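Local coordinates for ABC transporter, substrate binding protein (Aeropyrum pernix, PDB 3EAF) that probably captures a small-molecule substrate outside the membrane and hands it to an ABC transporter, and carries a bound magnesium ion, at residues 121-126 with 345-350; 128-133 with 368-373; 27-32 with 50-55; 114-119 with 316-321. All blocks are in the same frame, centred on the assembly; numbering follows the deposited sequence.

Contact 1 of 4, residues 121-126 with 345-350; sequences APDYST and FHLAYR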
loop_
_atom_site.group_PDB
_atom_site.type_symbol
_atom_site.label_atom_id
_atom_site.label_comp_id
_atom_site.label_asym_id
_atom_site.label_seq_id
_atom_site.Cartn_x
_atom_site.Cartn_y
_atom_site.Cartn_z
ATOM N N ALA A 121 -5.723 -4.713 -0.475
ATOM C CA ALA A 121 -4.498 -5.423 -0.120
ATOM C C ALA A 121 -4.639 -5.966 1.306
ATOM O O ALA A 121 -5.509 -5.515 2.052
ATOM C CB ALA A 121 -3.280 -4.483 -0.227
ATOM N N PRO A 122 -3.787 -6.937 1.689
ATOM C CA PRO A 122 -3.766 -7.292 3.111
ATOM C C PRO A 122 -3.266 -6.102 3.924
ATOM O O PRO A 122 -2.586 -5.237 3.386
ATOM C CB PRO A 122 -2.747 -8.439 3.184
ATOM C CG PRO A 122 -2.568 -8.921 1.766
ATOM C CD PRO A 122 -2.805 -7.710 0.909
ATOM N N ASP A 123 -3.591 -6.063 5.208
ATOM C CA ASP A 123 -3.060 -5.022 6.073
ATOM C C ASP A 123 -1.539 -5.154 6.157
ATOM O O ASP A 123 -0.994 -6.216 5.858
ATOM C CB ASP A 123 -3.657 -5.158 7.462
ATOM C CG ASP A 123 -3.259 -6.453 8.116
ATOM O OD1 ASP A 123 -2.315 -6.439 8.928
ATOM O OD2 ASP A 123 -3.859 -7.485 7.773
ATOM N N TYR A 124 -0.872 -4.082 6.585
ATOM C CA TYR A 124 0.590 -4.035 6.723
ATOM C C TYR A 124 1.211 -5.163 7.550
ATOM O O TYR A 124 2.328 -5.601 7.275
ATOM C CB TYR A 124 1.008 -2.713 7.365
ATOM C CG TYR A 124 1.042 -1.509 6.449
ATOM C CD1 TYR A 124 0.595 -0.273 6.902
ATOM C CD2 TYR A 124 1.544 -1.599 5.144
ATOM C CE1 TYR A 124 0.637 0.857 6.086
ATOM C CE2 TYR A 124 1.588 -0.468 4.312
ATOM C CZ TYR A 124 1.129 0.752 4.796
ATOM O OH TYR A 124 1.159 1.874 3.999
ATOM N N SER A 125 0.503 -5.604 8.583
ATOM C CA SER A 125 1.026 -6.620 9.498
ATOM C C SER A 125 1.030 -8.009 8.848
ATOM O O SER A 125 2.052 -8.700 8.862
ATOM C CB SER A 125 0.237 -6.608 10.812
ATOM O OG SER A 125 0.174 -5.296 11.355
ATOM N N THR A 126 -0.108 -8.395 8.265
ATOM C CA THR A 126 -0.234 -9.625 7.475
ATOM C C THR A 126 0.756 -9.658 6.317
ATOM O O THR A 126 1.356 -10.701 6.046
ATOM C CB THR A 126 -1.658 -9.777 6.908
ATOM O OG1 THR A 126 -2.606 -9.705 7.982
ATOM C CG2 THR A 126 -1.817 -11.102 6.165
ATOM N N PHE A 345 -14.677 -6.378 9.707
ATOM C CA PHE A 345 -13.302 -6.839 9.495
ATOM C C PHE A 345 -12.959 -6.835 8.002
ATOM O O PHE A 345 -13.055 -7.867 7.335
ATOM C CB PHE A 345 -13.125 -8.240 10.095
ATOM C CG PHE A 345 -11.683 -8.645 10.318
ATOM C CD1 PHE A 345 -10.917 -8.040 11.313
ATOM C CD2 PHE A 345 -11.103 -9.645 9.550
ATOM C CE1 PHE A 345 -9.594 -8.425 11.528
ATOM C CE2 PHE A 345 -9.779 -10.032 9.758
ATOM C CZ PHE A 345 -9.028 -9.421 10.749
ATOM N N HIS A 346 -12.561 -5.675 7.480
ATOM C CA HIS A 346 -12.359 -5.501 6.030
ATOM C C HIS A 346 -11.026 -6.019 5.496
ATOM O O HIS A 346 -10.350 -5.318 4.733
ATOM C CB HIS A 346 -12.524 -4.028 5.621
ATOM C CG HIS A 346 -13.901 -3.483 5.834
ATOM N ND1 HIS A 346 -14.153 -2.135 5.956
ATOM C CD2 HIS A 346 -15.102 -4.100 5.927
ATOM C CE1 HIS A 346 -15.449 -1.945 6.133
ATOM N NE2 HIS A 346 -16.048 -3.124 6.121
ATOM N N LEU A 347 -10.655 -7.244 5.869
ATOM C CA LEU A 347 -9.422 -7.866 5.358
ATOM C C LEU A 347 -9.636 -8.452 3.962
ATOM O O LEU A 347 -10.327 -9.460 3.805
ATOM C CB LEU A 347 -8.881 -8.932 6.324
ATOM C CG LEU A 347 -7.529 -9.573 5.973
ATOM C CD1 LEU A 347 -6.403 -8.528 5.930
ATOM C CD2 LEU A 347 -7.169 -10.713 6.932
ATOM N N ALA A 348 -9.022 -7.828 2.957
ATOM C CA ALA A 348 -9.309 -8.149 1.551
ATOM C C ALA A 348 -8.840 -9.546 1.154
ATOM O O ALA A 348 -9.558 -10.276 0.465
ATOM C CB ALA A 348 -8.705 -7.088 0.626
ATOM N N TYR A 349 -7.626 -9.886 1.591
ATOM C CA TYR A 349 -6.979 -11.182 1.356
ATOM C C TYR A 349 -5.686 -11.175 2.159
ATOM O O TYR A 349 -5.381 -10.174 2.813
ATOM C CB TYR A 349 -6.728 -11.453 -0.142
ATOM C CG TYR A 349 -5.945 -10.385 -0.883
ATOM C CD1 TYR A 349 -4.564 -10.500 -1.059
ATOM C CD2 TYR A 349 -6.587 -9.275 -1.431
ATOM C CE1 TYR A 349 -3.839 -9.523 -1.750
ATOM C CE2 TYR A 349 -5.877 -8.297 -2.115
ATOM C CZ TYR A 349 -4.503 -8.426 -2.268
ATOM O OH TYR A 349 -3.798 -7.454 -2.939
ATOM N N ARG A 350 -4.930 -12.271 2.133
ATOM C CA ARG A 350 -3.740 -12.375 2.991
ATOM C C ARG A 350 -2.409 -12.487 2.246
ATOM O O ARG A 350 -1.378 -12.024 2.743
ATOM C CB ARG A 350 -3.867 -13.547 3.973
ATOM C CG ARG A 350 -4.961 -13.386 5.013
ATOM C CD ARG A 350 -4.996 -14.552 5.998
ATOM N NE ARG A 350 -4.007 -14.437 7.076
ATOM C CZ ARG A 350 -2.978 -15.269 7.261
ATOM N NH1 ARG A 350 -2.768 -16.290 6.431
ATOM N NH2 ARG A 350 -2.150 -15.083 8.287
HETATM O O HOH W 1 -7.740 -5.430 3.629
HETATM O O HOH W 2 -3.397 -12.067 9.150
#

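Contact 2 of 4, residues 128-133 with 368-373; sequences ACSGLA and KFEAPS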
loop_
_atom_site.group_PDB
_atom_site.type_symbol
_atom_site.label_atom_id
_atom_site.label_comp_id
_atom_site.label_asym_id
_atom_site.label_seq_id
_atom_site.Cartn_x
_atom_site.Cartn_y
_atom_site.Cartn_z
ATOM N N ALA A 128 3.677 -7.966 6.261
ATOM C CA ALA A 128 4.989 -8.096 6.903
ATOM C C ALA A 128 5.270 -9.536 7.325
ATOM O O ALA A 128 6.344 -10.069 7.058
ATOM C CB ALA A 128 5.099 -7.166 8.105
ATOM N N CYS A 129 4.293 -10.160 7.971
ATOM C CA CYS A 129 4.470 -11.519 8.474
ATOM C C CYS A 129 4.557 -12.532 7.333
ATOM O O CYS A 129 5.269 -13.529 7.445
ATOM C CB CYS A 129 3.375 -11.873 9.476
ATOM S SG CYS A 129 3.462 -10.882 11.000
ATOM N N SER A 130 3.850 -12.260 6.235
ATOM C CA SER A 130 3.954 -13.062 5.014
ATOM C C SER A 130 5.354 -13.006 4.415
ATOM O O SER A 130 5.909 -14.039 4.016
ATOM C CB SER A 130 2.926 -12.611 3.978
ATOM O OG SER A 130 1.608 -12.892 4.419
ATOM N N GLY A 131 5.920 -11.802 4.349
ATOM C CA GLY A 131 7.283 -11.597 3.841
ATOM C C GLY A 131 8.346 -12.230 4.726
ATOM O O GLY A 131 9.344 -12.764 4.228
ATOM N N LEU A 132 8.135 -12.168 6.043
ATOM C CA LEU A 132 9.088 -12.718 7.010
ATOM C C LEU A 132 9.049 -14.247 7.046
ATOM O O LEU A 132 10.083 -14.893 7.239
ATOM C CB LEU A 132 8.849 -12.124 8.402
ATOM C CG LEU A 132 9.212 -10.637 8.539
ATOM C CD1 LEU A 132 8.571 -10.031 9.782
ATOM C CD2 LEU A 132 10.740 -10.421 8.529
ATOM N N ALA A 133 7.850 -14.810 6.860
ATOM C CA ALA A 133 7.658 -16.253 6.692
ATOM C C ALA A 133 8.391 -16.744 5.454
ATOM O O ALA A 133 9.028 -17.810 5.483
ATOM C CB ALA A 133 6.166 -16.589 6.601
ATOM N N LYS A 368 4.022 -16.169 -4.865
ATOM C CA LYS A 368 3.045 -15.760 -3.848
ATOM C C LYS A 368 3.326 -16.451 -2.521
ATOM O O LYS A 368 3.548 -17.671 -2.475
ATOM C CB LYS A 368 1.614 -16.094 -4.273
ATOM C CG LYS A 368 1.120 -15.390 -5.503
ATOM C CD LYS A 368 -0.244 -15.918 -5.898
ATOM C CE LYS A 368 -0.783 -15.159 -7.087
ATOM N NZ LYS A 368 -2.120 -15.669 -7.497
ATOM N N PHE A 369 3.306 -15.669 -1.447
ATOM C CA PHE A 369 3.589 -16.175 -0.104
ATOM C C PHE A 369 2.601 -15.647 0.921
ATOM O O PHE A 369 2.057 -14.554 0.770
ATOM C CB PHE A 369 5.034 -15.850 0.288
ATOM C CG PHE A 369 6.053 -16.525 -0.589
ATOM C CD1 PHE A 369 6.472 -17.825 -0.315
ATOM C CD2 PHE A 369 6.576 -15.871 -1.700
ATOM C CE1 PHE A 369 7.403 -18.459 -1.134
ATOM C CE2 PHE A 369 7.508 -16.497 -2.531
ATOM C CZ PHE A 369 7.923 -17.793 -2.245
ATOM N N GLU A 370 2.363 -16.444 1.956
ATOM C CA GLU A 370 1.375 -16.122 2.978
ATOM C C GLU A 370 1.871 -16.570 4.344
ATOM O O GLU A 370 2.481 -17.631 4.472
ATOM C CB GLU A 370 0.047 -16.814 2.653
ATOM C CG GLU A 370 -1.170 -16.232 3.355
ATOM C CD GLU A 370 -2.444 -17.016 3.079
ATOM O OE1 GLU A 370 -2.495 -17.751 2.070
ATOM O OE2 GLU A 370 -3.404 -16.898 3.871
ATOM N N ALA A 371 1.606 -15.756 5.361
ATOM C CA ALA A 371 1.901 -16.119 6.746
ATOM C C ALA A 371 1.060 -17.335 7.162
ATOM O O ALA A 371 -0.034 -17.535 6.617
ATOM C CB ALA A 371 1.622 -14.940 7.663
ATOM N N PRO A 372 1.567 -18.155 8.113
ATOM C CA PRO A 372 0.784 -19.295 8.609
ATOM C C PRO A 372 -0.631 -18.889 8.994
ATOM O O PRO A 372 -0.845 -17.789 9.519
ATOM C CB PRO A 372 1.555 -19.747 9.857
ATOM C CG PRO A 372 2.964 -19.332 9.605
ATOM C CD PRO A 372 2.896 -18.074 8.758
ATOM N N SER A 373 -1.582 -19.781 8.741
ATOM C CA SER A 373 -2.998 -19.522 9.003
ATOM C C SER A 373 -3.295 -19.188 10.470
ATOM O O SER A 373 -4.220 -18.429 10.762
ATOM C CB SER A 373 -3.839 -20.723 8.565
ATOM O OG SER A 373 -3.635 -21.006 7.188
#

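Contact 3 of 4, residues 27-32 with 50-55; sequences GAELAF and INYIKR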
loop_
_atom_site.group_PDB
_atom_site.type_symbol
_atom_site.label_atom_id
_atom_site.label_comp_id
_atom_site.label_asym_id
_atom_site.label_seq_id
_atom_site.Cartn_x
_atom_site.Cartn_y
_atom_site.Cartn_z
ATOM N N GLY A 27 -1.381 7.246 -11.179
ATOM C CA GLY A 27 -2.219 6.069 -11.413
ATOM C C GLY A 27 -3.681 6.297 -11.089
ATOM O O GLY A 27 -4.561 5.816 -11.799
ATOM N N ALA A 28 -3.947 7.021 -10.007
ATOM C CA ALA A 28 -5.322 7.335 -9.618
ATOM C C ALA A 28 -6.007 8.230 -10.655
ATOM O O ALA A 28 -7.165 8.005 -11.002
ATOM C CB ALA A 28 -5.362 7.990 -8.230
ATOM N N GLU A 29 -5.282 9.230 -11.150
ATOM C CA GLU A 29 -5.814 10.145 -12.159
ATOM C C GLU A 29 -6.050 9.425 -13.480
ATOM O O GLU A 29 -7.097 9.603 -14.100
ATOM C CB GLU A 29 -4.901 11.352 -12.352
ATOM C CG GLU A 29 -4.999 12.363 -11.224
ATOM C CD GLU A 29 -4.488 13.733 -11.636
ATOM O OE1 GLU A 29 -3.260 13.903 -11.782
ATOM O OE2 GLU A 29 -5.324 14.635 -11.819
ATOM N N LEU A 30 -5.083 8.610 -13.896
ATOM C CA LEU A 30 -5.249 7.754 -15.072
ATOM C C LEU A 30 -6.534 6.942 -14.992
ATOM O O LEU A 30 -7.283 6.874 -15.961
ATOM C CB LEU A 30 -4.066 6.804 -15.249
ATOM C CG LEU A 30 -2.835 7.297 -16.011
ATOM C CD1 LEU A 30 -1.858 6.138 -16.136
ATOM C CD2 LEU A 30 -3.203 7.868 -17.388
ATOM N N ALA A 31 -6.784 6.341 -13.832
ATOM C CA ALA A 31 -7.974 5.505 -13.620
ATOM C C ALA A 31 -9.282 6.290 -13.690
ATOM O O ALA A 31 -10.233 5.847 -14.335
ATOM C CB ALA A 31 -7.872 4.747 -12.299
ATOM N N PHE A 32 -9.327 7.445 -13.028
ATOM C CA PHE A 32 -10.493 8.321 -13.109
ATOM C C PHE A 32 -10.805 8.690 -14.565
ATOM O O PHE A 32 -11.951 8.565 -15.020
ATOM C CB PHE A 32 -10.286 9.589 -12.284
ATOM C CG PHE A 32 -10.515 9.407 -10.800
ATOM C CD1 PHE A 32 -11.711 8.864 -10.318
ATOM C CD2 PHE A 32 -9.549 9.825 -9.883
ATOM C CE1 PHE A 32 -11.927 8.712 -8.938
ATOM C CE2 PHE A 32 -9.751 9.680 -8.496
ATOM C CZ PHE A 32 -10.940 9.128 -8.025
ATOM N N ILE A 50 -17.465 10.627 -12.702
ATOM C CA ILE A 50 -16.773 10.970 -11.469
ATOM C C ILE A 50 -16.061 12.302 -11.630
ATOM O O ILE A 50 -15.139 12.440 -12.454
ATOM C CB ILE A 50 -15.780 9.872 -11.007
ATOM C CG1 ILE A 50 -16.526 8.551 -10.741
ATOM C CG2 ILE A 50 -15.037 10.332 -9.757
ATOM C CD1 ILE A 50 -15.659 7.434 -10.207
ATOM N N ASN A 51 -16.514 13.280 -10.852
ATOM C CA ASN A 51 -15.805 14.535 -10.713
ATOM C C ASN A 51 -14.870 14.370 -9.528
ATOM O O ASN A 51 -15.312 14.375 -8.376
ATOM C CB ASN A 51 -16.785 15.703 -10.494
ATOM C CG ASN A 51 -16.075 17.032 -10.237
ATOM O OD1 ASN A 51 -15.065 17.353 -10.874
ATOM N ND2 ASN A 51 -16.602 17.807 -9.297
ATOM N N TYR A 52 -13.586 14.183 -9.805
ATOM C CA TYR A 52 -12.616 14.002 -8.725
ATOM C C TYR A 52 -11.881 15.299 -8.421
ATOM O O TYR A 52 -11.588 16.086 -9.327
ATOM C CB TYR A 52 -11.643 12.856 -9.012
ATOM C CG TYR A 52 -10.582 13.132 -10.059
ATOM C CD1 TYR A 52 -9.324 13.619 -9.696
ATOM C CD2 TYR A 52 -10.824 12.878 -11.408
ATOM C CE1 TYR A 52 -8.336 13.866 -10.659
ATOM C CE2 TYR A 52 -9.848 13.122 -12.379
ATOM C CZ TYR A 52 -8.605 13.611 -11.996
ATOM O OH TYR A 52 -7.632 13.840 -12.950
ATOM N N ILE A 53 -11.597 15.507 -7.139
ATOM C CA ILE A 53 -10.957 16.728 -6.673
ATOM C C ILE A 53 -9.600 16.365 -6.050
ATOM O O ILE A 53 -9.534 15.810 -4.949
ATOM C CB ILE A 53 -11.874 17.506 -5.668
ATOM C CG1 ILE A 53 -13.226 17.873 -6.302
ATOM C CG2 ILE A 53 -11.197 18.770 -5.161
ATOM C CD1 ILE A 53 -14.365 16.924 -5.945
ATOM N N LYS A 54 -8.523 16.663 -6.770
ATOM C CA LYS A 54 -7.185 16.292 -6.322
ATOM C C LYS A 54 -6.587 17.343 -5.399
ATOM O O LYS A 54 -6.605 18.537 -5.707
ATOM C CB LYS A 54 -6.251 16.045 -7.505
ATOM C CG LYS A 54 -4.914 15.440 -7.095
ATOM C CD LYS A 54 -4.036 15.103 -8.292
ATOM C CE LYS A 54 -3.165 16.279 -8.681
ATOM N NZ LYS A 54 -2.153 15.877 -9.692
ATOM N N ARG A 55 -6.055 16.884 -4.271
ATOM C CA ARG A 55 -5.397 17.759 -3.302
ATOM C C ARG A 55 -4.076 17.151 -2.836
ATOM O O ARG A 55 -4.062 16.058 -2.269
ATOM C CB ARG A 55 -6.317 18.003 -2.101
ATOM C CG ARG A 55 -7.580 18.807 -2.409
ATOM C CD ARG A 55 -7.246 20.259 -2.705
ATOM N NE ARG A 55 -8.439 21.054 -2.961
ATOM C CZ ARG A 55 -8.903 21.341 -4.174
ATOM N NH1 ARG A 55 -8.271 20.897 -5.255
ATOM N NH2 ARG A 55 -9.997 22.084 -4.303
#

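Contact 4 of 4, residues 114-119 with 316-321; sequences KPFNFY and GGEALK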
loop_
_atom_site.group_PDB
_atom_site.type_symbol
_atom_site.label_atom_id
_atom_site.label_comp_id
_atom_site.label_asym_id
_atom_site.label_seq_id
_atom_site.Cartn_x
_atom_site.Cartn_y
_atom_site.Cartn_z
ATOM N N LYS A 114 -12.963 -0.349 11.039
ATOM C CA LYS A 114 -13.631 0.929 10.785
ATOM C C LYS A 114 -14.552 0.758 9.581
ATOM O O LYS A 114 -14.093 0.381 8.507
ATOM C CB LYS A 114 -12.606 2.046 10.547
ATOM C CG LYS A 114 -11.563 2.216 11.658
ATOM C CD LYS A 114 -12.194 2.725 12.944
ATOM C CE LYS A 114 -11.141 2.999 14.006
ATOM N NZ LYS A 114 -11.752 3.217 15.347
ATOM N N PRO A 115 -15.863 1.005 9.766
ATOM C CA PRO A 115 -16.856 0.579 8.770
ATOM C C PRO A 115 -16.699 1.149 7.354
ATOM O O PRO A 115 -17.118 0.505 6.410
ATOM C CB PRO A 115 -18.191 1.025 9.387
ATOM C CG PRO A 115 -17.903 1.122 10.871
ATOM C CD PRO A 115 -16.502 1.671 10.917
ATOM N N PHE A 116 -16.117 2.334 7.200
ATOM C CA PHE A 116 -16.046 2.956 5.873
ATOM C C PHE A 116 -14.661 2.930 5.230
ATOM O O PHE A 116 -14.479 3.478 4.142
ATOM C CB PHE A 116 -16.634 4.379 5.895
ATOM C CG PHE A 116 -18.135 4.400 5.838
ATOM C CD1 PHE A 116 -18.795 4.616 4.626
ATOM C CD2 PHE A 116 -18.897 4.159 6.985
ATOM C CE1 PHE A 116 -20.194 4.621 4.563
ATOM C CE2 PHE A 116 -20.297 4.167 6.935
ATOM C CZ PHE A 116 -20.945 4.394 5.714
ATOM N N ASN A 117 -13.703 2.268 5.887
ATOM C CA ASN A 117 -12.343 2.159 5.359
ATOM C C ASN A 117 -12.066 0.831 4.655
ATOM O O ASN A 117 -12.348 -0.246 5.195
ATOM C CB ASN A 117 -11.308 2.413 6.458
ATOM C CG ASN A 117 -11.313 3.859 6.940
ATOM O OD1 ASN A 117 -10.575 4.709 6.426
ATOM N ND2 ASN A 117 -12.162 4.149 7.907
ATOM N N PHE A 118 -11.520 0.928 3.442
ATOM C CA PHE A 118 -11.208 -0.233 2.608
ATOM C C PHE A 118 -9.861 -0.011 1.921
ATOM O O PHE A 118 -9.448 1.123 1.690
ATOM C CB PHE A 118 -12.277 -0.439 1.523
ATOM C CG PHE A 118 -13.659 -0.716 2.051
ATOM C CD1 PHE A 118 -14.113 -2.026 2.198
ATOM C CD2 PHE A 118 -14.526 0.332 2.363
ATOM C CE1 PHE A 118 -15.399 -2.289 2.675
ATOM C CE2 PHE A 118 -15.818 0.082 2.837
ATOM C CZ PHE A 118 -16.259 -1.231 2.987
ATOM N N TYR A 119 -9.177 -1.101 1.600
ATOM C CA TYR A 119 -8.018 -1.050 0.704
ATOM C C TYR A 119 -7.853 -2.425 0.073
ATOM O O TYR A 119 -8.107 -3.428 0.733
ATOM C CB TYR A 119 -6.736 -0.578 1.421
ATOM C CG TYR A 119 -6.489 -1.184 2.790
ATOM C CD1 TYR A 119 -5.854 -2.425 2.922
ATOM C CD2 TYR A 119 -6.864 -0.508 3.956
ATOM C CE1 TYR A 119 -5.631 -2.995 4.174
ATOM C CE2 TYR A 119 -6.635 -1.072 5.217
ATOM C CZ TYR A 119 -6.019 -2.312 5.316
ATOM O OH TYR A 119 -5.781 -2.864 6.557
ATOM N N GLY A 316 -25.636 7.377 -1.105
ATOM C CA GLY A 316 -24.283 7.799 -1.471
ATOM C C GLY A 316 -23.174 6.866 -1.018
ATOM O O GLY A 316 -23.098 5.717 -1.460
ATOM N N GLY A 317 -22.325 7.368 -0.120
ATOM C CA GLY A 317 -21.181 6.611 0.406
ATOM C C GLY A 317 -21.550 5.315 1.105
ATOM O O GLY A 317 -20.796 4.347 1.059
ATOM N N GLU A 318 -22.714 5.303 1.754
ATOM C CA GLU A 318 -23.235 4.108 2.420
ATOM C C GLU A 318 -23.625 2.999 1.438
ATOM O O GLU A 318 -23.457 1.819 1.741
ATOM C CB GLU A 318 -24.427 4.472 3.308
ATOM C CG GLU A 318 -24.937 3.333 4.169
ATOM C CD GLU A 318 -25.988 3.787 5.157
ATOM O OE1 GLU A 318 -27.069 4.242 4.713
ATOM O OE2 GLU A 318 -25.731 3.692 6.378
ATOM N N ALA A 319 -24.152 3.376 0.272
ATOM C CA ALA A 319 -24.455 2.407 -0.780
ATOM C C ALA A 319 -23.159 1.768 -1.276
ATOM O O ALA A 319 -23.109 0.567 -1.536
ATOM C CB ALA A 319 -25.205 3.073 -1.931
ATOM N N LEU A 320 -22.107 2.579 -1.384
ATOM C CA LEU A 320 -20.789 2.104 -1.816
ATOM C C LEU A 320 -20.141 1.176 -0.788
ATOM O O LEU A 320 -19.590 0.136 -1.161
ATOM C CB LEU A 320 -19.858 3.285 -2.133
ATOM C CG LEU A 320 -20.211 4.138 -3.360
ATOM C CD1 LEU A 320 -19.318 5.361 -3.436
ATOM C CD2 LEU A 320 -20.122 3.330 -4.654
ATOM N N LYS A 321 -20.215 1.550 0.494
ATOM C CA LYS A 321 -19.698 0.701 1.584
ATOM C C LYS A 321 -20.337 -0.684 1.582
ATOM O O LYS A 321 -19.650 -1.697 1.699
ATOM C CB LYS A 321 -19.908 1.341 2.965
ATOM C CG LYS A 321 -20.098 0.288 4.094
ATOM C CD LYS A 321 -19.982 0.873 5.468
ATOM C CE LYS A 321 -21.015 0.294 6.433
ATOM N NZ LYS A 321 -20.947 -1.174 6.654
#

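Contact 1 of 4, residues 121-126 with 345-350
Tyr349 lies with one face of its ring against Ala121 and Pro122. Its CG sits between the backbone N and the carbonyl carbon (chi1 55°), and from this CB root the ring runs past the proline: CD1 is 3.8 Å from Pro122 CG, and CE1 is 3.4 Å from Pro122 CD, which stands over the face. On the other branch CE2 meets Ala121 CA, and at the tip Tyr349 OH is 3.5 Å from that same CA and hydrogen-bonded to Pro120 O. An alanine at Tyr349 would probably open a gap beside Pro122 CD and Ala121 CA and leave Pro120 O without this partner. Thr126 CG2 packs 3.6 Å from Arg350 O. Asp123, the N-cap of helix 124-139, takes Thr126 N on OD1 and Thr126 OG1 on OD2 (2.6 Å), while Leu347 CD1 touches OD2. These two segments are crossings between the lobes of a periplasmic-binding-protein fold. Polar links between them run through water: one donates to Ala121 O and His346 O and accepts from Ala348 N, another joins Thr126 OG1 to NE of Arg350, whose NH1 salt-bridges Glu370. Apolar contact and bridging water, without a direct bond, are consistent with a joint that can adjust.

Contact 2 of 4, residues 128-133 with 368-373
Ser130 and Ala371 bring the two backbones together, their CA atoms 4.1 Å apart where the chain leaving strand 363-369 passes over helix 124-139. The serine side chain makes the polar link. Its OG, anti to the carbonyl carbon and beside the backbone N (chi1 -67°), accepts a hydrogen bond from Ala371 N at 3.0 Å with an N-H...O angle of 143°. The same OG bonds to Thr126 O, one turn earlier in the helix, so the hydroxyl is gripped by two backbone groups, and it also lies against Glu370 CA. Strand 363-369 is the last strand of the mixed sheet in the second lobe, and the helix packs where this strand gives way to loop; Phe369 continues the contact by meeting Phe134 edge-to-face. Ala371 sets its methyl on the helix backbone, with CB 3.8 Å from both Ser130 N and Cys129 C and close to Cys129 CB as well. One turn further along, Ala133 CB touches Pro372 CD at 4.2 Å, a looser apolar contact nearer the surface. Ser130 CB rests against Phe369 O at 3.8 Å. Glu370 points away from the helix, and its carboxylate forms a salt bridge with Arg350 through OE2.

Contact 3 of 4, residues 27-32 with 50-55
Glu29 and Phe32 of helix 18-38 meet Ile50, Tyr52 and Lys54 of strand 47-56 within a beta-alpha-beta crossover: from strand 3-11 the chain runs through the helix and the short edge strand 40-41 before reaching 47-56, the parallel neighbour of 3-11, and the helix packs on one face of their sheet. The axes of the two short segments run nearly antiparallel, at 162°, with a closest approach of 10.3 Å. Alternate strand residues face the helix. Phe32 and Tyr52 form an offset stack with centroids 4.6 Å apart and planes at 9°. The displacement puts Tyr52 CB over the centre of the Phe32 ring, a CH-pi contact of 3.7 Å, while Tyr52 CD2 approaches Phe32 CB at 3.4 Å. Ile50 CG2 touches Phe32 CE1 at 3.6 Å. The tyrosine's CG, placed between its backbone N and carbonyl carbon (chi1 74°), is thereby set against Phe32 CD2. At the far end of the ring, Tyr52 OH donates to Glu29 OE2 at 2.7 Å, on the anti side and somewhat out of the plane of a carboxylate that stands almost perpendicular to the ring. The other oxygen, Glu29 OE1, takes a salt bridge from Lys54 NZ at 3.1 Å, the amine coming from above the carboxylate plane. A phenylalanine at Tyr52 is likely to leave Glu29 OE2 without its donor and the carboxylate freer to turn. Lys54 NZ has a second ion pair, with Glu13. An amine between two carboxylates would be expected to stay protonated, and Glu29, with one donor on each oxygen, to stay ionised.

Contact 4 of 4, residues 114-119 with 316-321
Lys321 lays its aliphatic chain over the ring of Phe116. This CH-pi contact is centred: Lys321 CD stands 3.6 Å from the ring centroid, 10° off the normal, and CB lies above the CE1 and CD1 side of the rim. The lysine crosses the phenylalanine at about a right angle. Van der Waals contacts surround this core. The Phe116 edge abuts the first turn of helix 317-326, with CE1 3.6 Å from Gly317 O and 3.8 Å from Glu318 CA, both near the ring plane. Phe118 CZ reaches Lys321 O at 3.7 Å; its ring also stacks on His346 and meets Tyr341 edge-to-face. Pro115 O is 3.0 Å from Lys321 CD and has no hydrogen-bonding partner in the model, although the contact buries it. The electrostatic part lies at the lysine tip. Bends at chi3 and chi4 carry Lys321 NZ to a salt bridge with Glu325 OE1, whereas at 5.8 Å from the Phe116 centroid the ammonium adds at most a weak cation-pi attraction. Glu325, with Asp340 and Tyr341, binds the magnesium ion. A lysine anchored by its methylenes on an aromatic face is thus a second-shell partner of the metal site, and its charge would be expected to offset part of the glutamate's.

How the contacts relate
From the N terminus, contact 3 closes first, a short loop within the crossover between strands 3-11 and 47-56, complete before any other opens. Segments 114-119, 121-126 and 128-133 then follow closely in the chain, and their partners 316-321, 345-350 and 368-373 come in the same order, so contacts 4, 1 and 2 all cross one another. Contacts 3 and 4 reach the same sheet of the first lobe without touching. Contact 1 joins the passages between lobes, and contact 2 fastens helix 124-139 to the edge of the second sheet. His346 bonds to Asn117 O to link contacts 1 and 4; Arg350 NH1 bonds to Ala371 O to link 1 and 2.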